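Local coordinates for protein pyruvate kinase (Pseudomonas aeruginosa, PDB 6QXL) that probably catalyses the last step of glycolysis, in which phosphoenolpyruvate and ADP give pyruvate and ATP, and binds glucose 6-phosphate at a regulatory site, at residues F356-E361 with S386-L391; P401-S406 with D442-R447; E410-V415 with T423-P428; K460-T465 with G469-K474. All blocks are in the same frame, centred on the assembly; numbering follows the deposited sequence.

Contact 1 (F356-E361 with S386-L391); sequences FDRCDE and SGFTPL. With G6P (6-O-phosphono-alpha-D-glucopyranose), chain M.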
# COMPACT_ATOMS: atom_id res chain seq x y z
N PHE A 356 -20.22 -0.96 -5.63
CA PHE A 356 -20.82 -1.34 -6.90
C PHE A 356 -22.28 -0.89 -6.94
O PHE A 356 -22.94 -0.75 -5.90
CB PHE A 356 -20.71 -2.85 -7.14
CG PHE A 356 -19.31 -3.40 -7.08
CD1 PHE A 356 -18.17 -2.52 -7.05
CD2 PHE A 356 -19.10 -4.78 -7.09
CE1 PHE A 356 -16.88 -3.04 -7.01
CE2 PHE A 356 -17.79 -5.28 -7.04
CZ PHE A 356 -16.69 -4.42 -7.02
N ASP A 357 -22.77 -0.66 -8.14
CA ASP A 357 -24.10 -0.09 -8.34
C ASP A 357 -25.12 -1.17 -8.74
O ASP A 357 -26.23 -1.17 -8.25
CB ASP A 357 -24.07 0.99 -9.40
CG ASP A 357 -23.35 2.22 -8.95
OD1 ASP A 357 -23.89 2.72 -7.96
OD2 ASP A 357 -22.54 2.87 -9.71
N ARG A 358 -24.72 -2.06 -9.64
CA ARG A 358 -25.64 -2.96 -10.26
C ARG A 358 -25.25 -4.39 -10.02
O ARG A 358 -24.13 -4.67 -9.62
CB ARG A 358 -25.65 -2.74 -11.79
CG ARG A 358 -25.96 -1.32 -12.22
CD ARG A 358 -25.49 -1.07 -13.61
NE ARG A 358 -26.03 -1.92 -14.62
CZ ARG A 358 -27.26 -2.03 -15.13
NH1 ARG A 358 -27.50 -2.93 -16.08
NH2 ARG A 358 -28.23 -1.27 -14.65
N CYS A 359 -26.17 -5.28 -10.32
CA CYS A 359 -25.96 -6.69 -10.17
C CYS A 359 -25.09 -7.27 -11.29
O CYS A 359 -24.21 -8.10 -11.04
CB CYS A 359 -27.32 -7.42 -10.13
SG CYS A 359 -27.27 -9.22 -10.32
N ASP A 360 -25.36 -6.86 -12.53
CA ASP A 360 -24.58 -7.41 -13.66
C ASP A 360 -23.15 -6.89 -13.62
O ASP A 360 -22.21 -7.67 -13.91
CB ASP A 360 -25.25 -7.17 -15.03
CG ASP A 360 -25.72 -5.72 -15.23
OD1 ASP A 360 -25.51 -4.85 -14.32
OD2 ASP A 360 -26.28 -5.51 -16.33
N GLU A 361 -22.99 -5.62 -13.21
CA GLU A 361 -21.67 -5.08 -12.89
C GLU A 361 -20.94 -6.02 -11.91
O GLU A 361 -19.78 -6.37 -12.14
CB GLU A 361 -21.78 -3.67 -12.32
CG GLU A 361 -20.50 -2.82 -12.38
CD GLU A 361 -20.61 -1.46 -11.76
OE1 GLU A 361 -21.74 -0.91 -11.74
OE2 GLU A 361 -19.54 -0.93 -11.35
N SER A 386 -26.18 -7.45 -25.54
CA SER A 386 -25.76 -6.17 -26.07
C SER A 386 -24.27 -5.88 -25.95
O SER A 386 -23.81 -4.84 -26.41
CB SER A 386 -26.53 -5.04 -25.39
OG SER A 386 -26.02 -4.79 -24.09
N GLY A 387 -23.53 -6.76 -25.30
CA GLY A 387 -22.09 -6.54 -25.04
C GLY A 387 -21.77 -5.77 -23.76
O GLY A 387 -20.61 -5.57 -23.46
N PHE A 388 -22.78 -5.39 -22.99
CA PHE A 388 -22.54 -4.65 -21.75
C PHE A 388 -21.74 -5.42 -20.71
O PHE A 388 -20.86 -4.87 -20.06
CB PHE A 388 -23.86 -4.21 -21.12
CG PHE A 388 -23.69 -3.47 -19.84
CD1 PHE A 388 -23.33 -2.13 -19.84
CD2 PHE A 388 -23.87 -4.10 -18.61
CE1 PHE A 388 -23.18 -1.41 -18.66
CE2 PHE A 388 -23.71 -3.42 -17.41
CZ PHE A 388 -23.36 -2.06 -17.45
N THR A 389 -22.05 -6.69 -20.52
CA THR A 389 -21.33 -7.46 -19.52
C THR A 389 -19.82 -7.55 -19.83
O THR A 389 -19.03 -7.27 -18.96
CB THR A 389 -22.00 -8.82 -19.28
OG1 THR A 389 -23.31 -8.61 -18.77
CG2 THR A 389 -21.24 -9.61 -18.24
N PRO A 390 -19.43 -7.90 -21.05
CA PRO A 390 -17.98 -7.93 -21.33
C PRO A 390 -17.33 -6.53 -21.42
O PRO A 390 -16.13 -6.42 -21.27
CB PRO A 390 -17.88 -8.70 -22.65
CG PRO A 390 -19.18 -8.43 -23.32
CD PRO A 390 -20.21 -8.36 -22.21
N LEU A 391 -18.12 -5.48 -21.62
CA LEU A 391 -17.59 -4.15 -21.45
C LEU A 391 -17.04 -3.95 -20.04
O LEU A 391 -15.92 -3.48 -19.87
CB LEU A 391 -18.66 -3.10 -21.75
CG LEU A 391 -18.28 -1.64 -21.45
CD1 LEU A 391 -17.15 -1.18 -22.32
CD2 LEU A 391 -19.45 -0.73 -21.64
C1 G6P M . -27.22 -13.35 -21.20
C2 G6P M . -28.64 -13.71 -21.59
C3 G6P M . -29.48 -12.97 -20.56
C4 G6P M . -28.90 -11.66 -20.08
C5 G6P M . -28.10 -11.13 -21.26
C6 G6P M . -27.66 -9.70 -21.00
O1 G6P M . -26.44 -14.33 -21.87
O2 G6P M . -28.94 -13.40 -22.97
O3 G6P M . -29.42 -13.87 -19.48
O4 G6P M . -29.93 -10.77 -19.57
O5 G6P M . -26.98 -11.98 -21.52
O6 G6P M . -26.44 -9.34 -21.62
P G6P M . -25.92 -7.78 -21.56
O1P G6P M . -26.44 -7.09 -22.80
O2P G6P M . -24.50 -8.30 -21.58
O3P G6P M . -26.49 -6.93 -20.39
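The ring of F388 lies against the paired side chains of R358 and D360, joining the starts of two helices, 359-373 and 388-394, in the alpha/beta domain of pyruvate kinase, where the second helix start forms the phosphate end of the glucose 6-phosphate pocket. The contact between the protein segments is one of van der Waals touches. D360 OD2 comes within 3.5 Å of F388 CE2, its carboxylate plane 38° from the ring plane, while the R358 side chain runs head-on against that of F388, with NE 3.9 Å from CZ of F388 and the guanidinium almost perpendicular to the ring.

Charge pairing organises the first of these segments. R358 bends at chi3 (58°) and returns NH1 to OD2 of D360, on its syn lone pair, in a salt bridge of 2.9 Å; the other carboxylate oxygen, OD1, accepts from the backbone N of E361.

Phosphate binding occupies the second segment. S386 grips O1P of the sugar phosphate twice, through backbone N and through OG at 2.7 Å. The N terminus of helix 388-394 would add a favourable dipole. T389 OG1, which also bonds to T470, lies near O2P, and the backbone N of T389 donates to that same oxygen at 3.1 Å.

Contact 2 (P401-S406 with D442-R447); sequences PIYAYS and DELLKR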
# COMPACT_ATOMS: atom_id res chain seq x y z
N PRO A 401 -8.45 -14.29 -21.66
CA PRO A 401 -9.34 -13.99 -22.80
C PRO A 401 -10.80 -13.90 -22.42
O PRO A 401 -11.32 -14.78 -21.74
CB PRO A 401 -9.12 -15.17 -23.73
CG PRO A 401 -7.81 -15.75 -23.34
CD PRO A 401 -7.64 -15.49 -21.89
N ILE A 402 -11.44 -12.81 -22.83
CA ILE A 402 -12.87 -12.60 -22.63
C ILE A 402 -13.59 -12.84 -23.95
O ILE A 402 -13.36 -12.15 -24.94
CB ILE A 402 -13.13 -11.17 -22.16
CG1 ILE A 402 -12.38 -10.91 -20.85
CG2 ILE A 402 -14.63 -10.92 -22.01
CD1 ILE A 402 -12.40 -9.47 -20.39
N TYR A 403 -14.48 -13.83 -23.98
CA TYR A 403 -15.26 -14.16 -25.18
C TYR A 403 -16.69 -13.68 -25.05
O TYR A 403 -17.39 -14.12 -24.15
CB TYR A 403 -15.20 -15.63 -25.43
CG TYR A 403 -13.81 -16.09 -25.78
CD1 TYR A 403 -13.31 -15.94 -27.06
CD2 TYR A 403 -12.99 -16.66 -24.82
CE1 TYR A 403 -12.02 -16.35 -27.38
CE2 TYR A 403 -11.70 -17.09 -25.15
CZ TYR A 403 -11.24 -16.92 -26.43
OH TYR A 403 -9.99 -17.33 -26.73
N ALA A 404 -17.10 -12.77 -25.93
CA ALA A 404 -18.48 -12.29 -25.98
C ALA A 404 -19.29 -13.20 -26.92
O ALA A 404 -19.12 -13.15 -28.15
CB ALA A 404 -18.51 -10.85 -26.46
N TYR A 405 -20.13 -14.04 -26.32
CA TYR A 405 -21.06 -14.92 -27.03
C TYR A 405 -22.35 -14.15 -27.27
O TYR A 405 -23.05 -13.78 -26.31
CB TYR A 405 -21.33 -16.18 -26.22
CG TYR A 405 -20.22 -17.22 -26.23
CD1 TYR A 405 -18.93 -16.91 -25.82
CD2 TYR A 405 -20.47 -18.52 -26.59
CE1 TYR A 405 -17.93 -17.88 -25.82
CE2 TYR A 405 -19.46 -19.48 -26.60
CZ TYR A 405 -18.20 -19.15 -26.20
OH TYR A 405 -17.21 -20.11 -26.19
N SER A 406 -22.67 -13.90 -28.53
CA SER A 406 -23.89 -13.19 -28.85
C SER A 406 -24.45 -13.68 -30.17
O SER A 406 -23.71 -14.11 -31.06
CB SER A 406 -23.63 -11.69 -28.90
OG SER A 406 -24.84 -10.97 -28.84
N ASP A 442 -17.76 -26.07 -26.46
CA ASP A 442 -17.37 -26.67 -27.74
C ASP A 442 -16.75 -25.65 -28.68
O ASP A 442 -15.71 -25.91 -29.30
CB ASP A 442 -18.56 -27.38 -28.42
CG ASP A 442 -18.84 -28.77 -27.84
OD1 ASP A 442 -17.90 -29.42 -27.32
OD2 ASP A 442 -20.01 -29.20 -27.87
N GLU A 443 -17.36 -24.47 -28.74
CA GLU A 443 -16.85 -23.37 -29.56
C GLU A 443 -15.38 -23.03 -29.25
O GLU A 443 -14.61 -22.72 -30.15
CB GLU A 443 -17.72 -22.13 -29.38
CG GLU A 443 -19.15 -22.28 -29.92
CD GLU A 443 -19.22 -22.32 -31.44
OE1 GLU A 443 -18.71 -21.39 -32.03
OE2 GLU A 443 -19.78 -23.26 -32.02
N LEU A 444 -14.98 -23.11 -27.99
CA LEU A 444 -13.58 -22.87 -27.64
C LEU A 444 -12.70 -24.07 -27.93
O LEU A 444 -11.54 -23.92 -28.28
CB LEU A 444 -13.44 -22.45 -26.18
CG LEU A 444 -14.17 -21.19 -25.72
CD1 LEU A 444 -13.79 -20.92 -24.28
CD2 LEU A 444 -13.84 -19.98 -26.59
N LEU A 445 -13.23 -25.27 -27.76
CA LEU A 445 -12.48 -26.48 -28.13
C LEU A 445 -12.20 -26.54 -29.63
O LEU A 445 -11.08 -26.88 -30.02
CB LEU A 445 -13.24 -27.73 -27.69
CG LEU A 445 -13.16 -28.05 -26.20
CD1 LEU A 445 -14.41 -28.87 -25.82
CD2 LEU A 445 -11.83 -28.75 -25.84
N LYS A 446 -13.20 -26.19 -30.45
CA LYS A 446 -13.01 -26.08 -31.91
C LYS A 446 -11.79 -25.21 -32.24
O LYS A 446 -10.96 -25.58 -33.05
CB LYS A 446 -14.23 -25.46 -32.61
CG LYS A 446 -15.41 -26.36 -32.82
CD LYS A 446 -16.58 -25.57 -33.40
CE LYS A 446 -17.79 -26.48 -33.51
NZ LYS A 446 -18.87 -26.03 -34.47
N ARG A 447 -11.68 -24.07 -31.56
CA ARG A 447 -10.66 -23.09 -31.88
C ARG A 447 -9.34 -23.35 -31.19
O ARG A 447 -8.39 -22.62 -31.40
CB ARG A 447 -11.18 -21.69 -31.54
CG ARG A 447 -12.46 -21.32 -32.30
CD ARG A 447 -12.99 -20.01 -31.79
NE ARG A 447 -14.03 -19.41 -32.62
CZ ARG A 447 -15.30 -19.80 -32.67
NH1 ARG A 447 -15.73 -20.86 -31.98
NH2 ARG A 447 -16.16 -19.11 -33.42
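One methyl group of L444 sits squarely over a face of the Y403 ring. CD2 of L444 lies 3.8 Å from the ring centroid and only 7° off its normal, a CH-pi contact in which all six ring carbons of Y403 are about equally near the methyl. The same leucine branch meets a second tyrosine differently: L444 CD2 stands at the edge of the Y405 ring, near its plane, and the hydroxyl of Y405 comes to 3.3 Å from L444 CG. Y405 OH also approaches CB of E443, at 3.8 Å. The Y405 hydroxyl is hydrogen-bonded to the backbone O of A440, one turn before L444 in the helix.

Strand 402-406 belongs to the mixed sheet of the alpha/beta domain, and helix 436-446 packs on the face from which Y403 and Y405 project, the local axes 11.8 Å apart and inclined at 124°. With chi1 near -59°, L444 sets its CG anti to its carbonyl carbon, which brings CD2 over the Y403 face and against the edge of Y405.

Beyond this layer, E443 bends away at chi2 to meet R447, whose NH1 donates to both E443 OE1 (3.0 Å) and the backbone O of E443 (2.8 Å). I381 of the adjacent strand 377-383 touches both L444 and Y405, and F426 meets the Y405 ring edge-to-face.

Contact 3 (E410-V415 with T423-P428); sequences ETQARV and TIPFDP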
# COMPACT_ATOMS: atom_id res chain seq x y z
N GLU A 410 -24.93 -6.61 -34.41
CA GLU A 410 -24.67 -5.34 -33.73
C GLU A 410 -23.66 -5.55 -32.58
O GLU A 410 -22.67 -4.83 -32.48
CB GLU A 410 -25.99 -4.79 -33.20
CG GLU A 410 -26.04 -3.39 -32.71
CD GLU A 410 -27.41 -3.05 -32.05
OE1 GLU A 410 -28.42 -3.78 -32.22
OE2 GLU A 410 -27.45 -2.01 -31.33
N THR A 411 -23.89 -6.58 -31.78
CA THR A 411 -23.04 -6.87 -30.64
C THR A 411 -21.73 -7.50 -31.08
O THR A 411 -20.67 -7.15 -30.57
CB THR A 411 -23.79 -7.79 -29.65
OG1 THR A 411 -24.98 -7.11 -29.22
CG2 THR A 411 -22.95 -8.14 -28.46
N GLN A 412 -21.80 -8.43 -32.03
CA GLN A 412 -20.58 -9.10 -32.52
C GLN A 412 -19.53 -8.09 -33.02
O GLN A 412 -18.34 -8.31 -32.88
CB GLN A 412 -20.93 -10.08 -33.64
CG GLN A 412 -21.63 -11.34 -33.16
CD GLN A 412 -22.39 -12.07 -34.26
OE1 GLN A 412 -22.37 -11.66 -35.43
NE2 GLN A 412 -23.11 -13.09 -33.88
N ALA A 413 -20.00 -6.98 -33.61
CA ALA A 413 -19.10 -5.94 -34.09
C ALA A 413 -18.67 -4.98 -32.99
O ALA A 413 -17.51 -4.61 -32.90
CB ALA A 413 -19.74 -5.17 -35.23
N ARG A 414 -19.63 -4.56 -32.18
CA ARG A 414 -19.37 -3.62 -31.10
C ARG A 414 -18.14 -3.99 -30.28
O ARG A 414 -17.22 -3.20 -30.09
CB ARG A 414 -20.58 -3.56 -30.19
CG ARG A 414 -20.70 -2.24 -29.50
CD ARG A 414 -21.69 -2.32 -28.38
NE ARG A 414 -23.05 -2.75 -28.60
CZ ARG A 414 -23.97 -2.11 -29.29
NH1 ARG A 414 -23.70 -1.01 -29.97
NH2 ARG A 414 -25.19 -2.63 -29.35
N VAL A 415 -18.08 -5.23 -29.86
CA VAL A 415 -17.03 -5.65 -28.94
C VAL A 415 -15.66 -5.71 -29.60
O VAL A 415 -14.66 -5.88 -28.92
CB VAL A 415 -17.36 -6.97 -28.24
CG1 VAL A 415 -18.70 -6.87 -27.54
CG2 VAL A 415 -17.36 -8.14 -29.22
N THR A 423 -15.17 -12.00 -30.27
CA THR A 423 -16.54 -12.40 -30.54
C THR A 423 -16.62 -13.89 -30.88
O THR A 423 -15.81 -14.41 -31.66
CB THR A 423 -17.11 -11.65 -31.72
OG1 THR A 423 -17.00 -10.25 -31.49
CG2 THR A 423 -18.54 -11.97 -31.89
N ILE A 424 -17.61 -14.55 -30.28
CA ILE A 424 -17.99 -15.90 -30.67
C ILE A 424 -19.49 -15.88 -30.98
O ILE A 424 -20.30 -15.76 -30.07
CB ILE A 424 -17.74 -16.92 -29.55
CG1 ILE A 424 -16.26 -16.96 -29.14
CG2 ILE A 424 -18.24 -18.28 -29.99
CD1 ILE A 424 -15.35 -17.68 -30.08
N PRO A 425 -19.87 -16.01 -32.27
CA PRO A 425 -21.31 -16.00 -32.58
C PRO A 425 -21.98 -17.25 -32.00
O PRO A 425 -21.40 -18.37 -32.09
CB PRO A 425 -21.37 -15.99 -34.11
CG PRO A 425 -19.98 -15.73 -34.56
CD PRO A 425 -19.07 -16.26 -33.47
N PHE A 426 -23.13 -17.05 -31.37
CA PHE A 426 -23.74 -18.07 -30.54
C PHE A 426 -25.14 -17.64 -30.16
O PHE A 426 -25.37 -16.46 -29.82
CB PHE A 426 -22.88 -18.30 -29.30
CG PHE A 426 -23.28 -19.47 -28.45
CD1 PHE A 426 -24.14 -19.27 -27.39
CD2 PHE A 426 -22.72 -20.74 -28.65
CE1 PHE A 426 -24.50 -20.33 -26.56
CE2 PHE A 426 -23.04 -21.78 -27.82
CZ PHE A 426 -23.91 -21.59 -26.76
N ASP A 427 -26.08 -18.58 -30.26
CA ASP A 427 -27.48 -18.33 -29.93
C ASP A 427 -27.96 -19.35 -28.90
O ASP A 427 -28.41 -20.43 -29.27
CB ASP A 427 -28.39 -18.39 -31.16
CG ASP A 427 -29.79 -17.83 -30.88
OD1 ASP A 427 -30.06 -17.45 -29.70
OD2 ASP A 427 -30.60 -17.74 -31.83
N PRO A 428 -27.90 -18.98 -27.61
CA PRO A 428 -28.31 -19.94 -26.59
C PRO A 428 -29.82 -20.26 -26.61
O PRO A 428 -30.20 -21.40 -26.33
CB PRO A 428 -27.87 -19.27 -25.29
CG PRO A 428 -27.99 -17.82 -25.56
CD PRO A 428 -27.68 -17.64 -27.03
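A beta-alpha-beta unit, strand 402-406, helix 409-414 and strand 421-425, is pinned near its return by Q412 and T423. The hydroxyl OG1 of T423 donates to the backbone O of Q412 at 2.7 Å, in the carbonyl plane and on a lone pair, with a C=O...donor angle of 132°. The bond thus uses a carbonyl toward the C-terminal part of the helix and ties it to a residue of the outermost strand.

The two branches of T423 divide the work. A chi1 of -56° places OG1 anti to the carbonyl carbon, on the side of the helix end, and turns the methyl CG2 onto the aliphatic part of Q412, 3.4 Å from its CG. The glutamine and threonine side chains cross at about a right angle. V415, three residues after Q412, brings its methyl CG2 up to OG1 of T423, which therefore has an apolar neighbour as well as its hydrogen-bond acceptor.

Past CG the glutamine chain runs extended to P425, with NE2 3.4 Å from CB of the proline. The amide's polar partner lies on another strand: NE2 is hydrogen-bonded to the backbone O of S406, so the nitrogen that touches the proline is held in place.

Away from T423, R414 NH2 makes a salt bridge of 3.1 Å to E410 OE2, and the guanidinium forms a cation-pi contact with W217 of barrel strand 217-222. Beyond T423, I424 points its side chain away from helix 409-414 and packs on E443 of helix 436-446, and V415 rests on A404 of strand 402-406.

Contact 4 (K460-T465 with G469-K474); sequences KGDSYT and GTNTMK. With G6P (6-O-phosphono-alpha-D-glucopyranose), chain M.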
# COMPACT_ATOMS: atom_id res chain seq x y z
N LYS A 460 -24.01 -15.65 -17.25
CA LYS A 460 -25.28 -15.54 -17.94
C LYS A 460 -26.33 -15.01 -16.99
O LYS A 460 -26.03 -14.74 -15.82
CB LYS A 460 -25.71 -16.90 -18.48
CG LYS A 460 -26.05 -17.91 -17.42
CD LYS A 460 -26.59 -19.22 -18.00
CE LYS A 460 -27.13 -20.02 -16.81
NZ LYS A 460 -27.46 -21.42 -17.14
N GLY A 461 -27.54 -14.88 -17.50
CA GLY A 461 -28.70 -14.55 -16.68
C GLY A 461 -29.70 -15.70 -16.72
O GLY A 461 -29.36 -16.82 -17.13
N ASP A 462 -30.93 -15.40 -16.32
CA ASP A 462 -31.96 -16.45 -16.18
C ASP A 462 -32.59 -16.79 -17.52
O ASP A 462 -32.62 -17.95 -17.91
CB ASP A 462 -33.04 -16.03 -15.18
CG ASP A 462 -32.50 -15.88 -13.75
OD1 ASP A 462 -31.70 -16.76 -13.29
OD2 ASP A 462 -32.92 -14.87 -13.09
N SER A 463 -33.07 -15.77 -18.25
CA SER A 463 -33.62 -15.98 -19.59
C SER A 463 -32.52 -15.81 -20.63
O SER A 463 -31.43 -15.37 -20.31
CB SER A 463 -34.77 -15.01 -19.87
OG SER A 463 -34.31 -13.79 -20.44
N TYR A 464 -32.83 -16.15 -21.88
CA TYR A 464 -31.92 -15.93 -22.99
C TYR A 464 -32.47 -14.91 -24.00
O TYR A 464 -32.06 -14.89 -25.16
CB TYR A 464 -31.64 -17.26 -23.65
CG TYR A 464 -30.81 -18.24 -22.84
CD1 TYR A 464 -29.81 -17.82 -21.96
CD2 TYR A 464 -30.94 -19.60 -23.06
CE1 TYR A 464 -29.02 -18.75 -21.28
CE2 TYR A 464 -30.17 -20.52 -22.38
CZ TYR A 464 -29.22 -20.09 -21.48
OH TYR A 464 -28.43 -20.99 -20.77
N THR A 465 -33.40 -14.07 -23.56
CA THR A 465 -34.13 -13.16 -24.44
C THR A 465 -33.96 -11.69 -24.03
O THR A 465 -33.69 -10.84 -24.88
CB THR A 465 -35.62 -13.52 -24.47
OG1 THR A 465 -36.20 -13.27 -23.18
CG2 THR A 465 -35.82 -15.02 -24.81
N GLY A 469 -29.73 -8.56 -17.55
CA GLY A 469 -29.99 -9.47 -16.45
C GLY A 469 -28.89 -10.49 -16.20
O GLY A 469 -29.22 -11.55 -15.70
N THR A 470 -27.61 -10.21 -16.51
CA THR A 470 -26.56 -11.13 -16.10
C THR A 470 -26.56 -11.22 -14.57
O THR A 470 -26.51 -10.18 -13.91
CB THR A 470 -25.15 -10.72 -16.58
OG1 THR A 470 -25.08 -10.78 -17.99
CG2 THR A 470 -24.09 -11.66 -16.05
N ASN A 471 -26.65 -12.44 -14.04
CA ASN A 471 -26.68 -12.62 -12.60
C ASN A 471 -26.04 -13.91 -12.10
O ASN A 471 -26.24 -14.27 -10.96
CB ASN A 471 -28.12 -12.53 -12.12
CG ASN A 471 -28.97 -13.74 -12.53
OD1 ASN A 471 -28.51 -14.68 -13.22
ND2 ASN A 471 -30.21 -13.73 -12.06
N THR A 472 -25.27 -14.61 -12.93
CA THR A 472 -24.79 -15.92 -12.56
C THR A 472 -23.35 -16.08 -13.02
O THR A 472 -23.01 -15.65 -14.11
CB THR A 472 -25.66 -17.03 -13.21
OG1 THR A 472 -27.04 -16.83 -12.86
CG2 THR A 472 -25.21 -18.45 -12.82
N MET A 473 -22.53 -16.75 -12.23
CA MET A 473 -21.16 -17.03 -12.58
C MET A 473 -20.93 -18.48 -12.26
O MET A 473 -21.18 -18.89 -11.14
CB MET A 473 -20.19 -16.16 -11.76
CG MET A 473 -18.72 -16.35 -12.10
SD MET A 473 -17.58 -15.51 -10.98
CE MET A 473 -17.25 -16.85 -9.84
N LYS A 474 -20.44 -19.25 -13.23
CA LYS A 474 -20.15 -20.66 -13.02
C LYS A 474 -18.71 -20.90 -13.36
O LYS A 474 -18.17 -20.29 -14.27
CB LYS A 474 -21.01 -21.57 -13.93
CG LYS A 474 -22.48 -21.70 -13.54
CD LYS A 474 -23.31 -22.43 -14.60
CE LYS A 474 -24.45 -23.31 -14.04
NZ LYS A 474 -23.96 -24.71 -13.90
C1 G6P M . -27.22 -13.35 -21.20
C2 G6P M . -28.64 -13.71 -21.59
C3 G6P M . -29.48 -12.97 -20.56
C4 G6P M . -28.90 -11.66 -20.08
C5 G6P M . -28.10 -11.13 -21.26
C6 G6P M . -27.66 -9.70 -21.00
O1 G6P M . -26.44 -14.33 -21.87
O2 G6P M . -28.94 -13.40 -22.97
O3 G6P M . -29.42 -13.87 -19.48
O4 G6P M . -29.93 -10.77 -19.57
O5 G6P M . -26.98 -11.98 -21.52
O6 G6P M . -26.44 -9.34 -21.62
P G6P M . -25.92 -7.78 -21.56
O1P G6P M . -26.44 -7.09 -22.80
O2P G6P M . -24.50 -8.30 -21.58
O3P G6P M . -26.49 -6.93 -20.39
O HOH W 1 -31.67 -12.41 -15.75
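D462 and N471 face each other with side chains crossing at about a right angle. ND2 of N471 donates to OD2 of D462 at 3.1 Å, and the carboxylate and amide planes stand 72° apart; the donor meets OD2 from above the carboxylate, 50° out of its plane. N471 adopts a chi1 of 71°, placing CG between its backbone N and carbonyl carbon, which turns the amide oxygen OD1 to 3.5 Å from CA of G461, where it accepts from OG1 of T472 at 2.6 Å.

These residues lie at the end of the hairpin of strands 455-461 and 470-477, where a classic beta bulge sets N471 and T472 both opposite K460. The backbone O of K460 accepts from N of N471 at 3.0 Å and more weakly from N of T472. On the far edge, strand 470-477 pairs antiparallel with a strand of the second subunit, and K474 NZ makes a salt bridge to D462 of that subunit.

At the loop end of the hairpin, a water bridges N of D462 and O of G469. The sugar of glucose 6-phosphate is held here by the backbone: its O3 donates to O of S463 at 2.6 Å, and N of G469 donates to its O4 at 3.0 Å.

How the contacts relate
From the N terminus, contact 1 comes first, closing a loop that runs through helix 359-373 and strand 377-383 to the start of helix 388-394. Contact 2 opens next at strand 402-406 and closes far on, at helix 436-446; contact 3 falls wholly within that span, and the strands of the two are neighbours in the sheet. Contact 4 follows in series, a short hairpin at the sheet's other edge. None of the loops cross. Contacts 1 and 4 meet through T389 and T470 and share the sugar phosphate and the second subunit, whereas R414 of contact 3 reaches the backbone of S386 in contact 1.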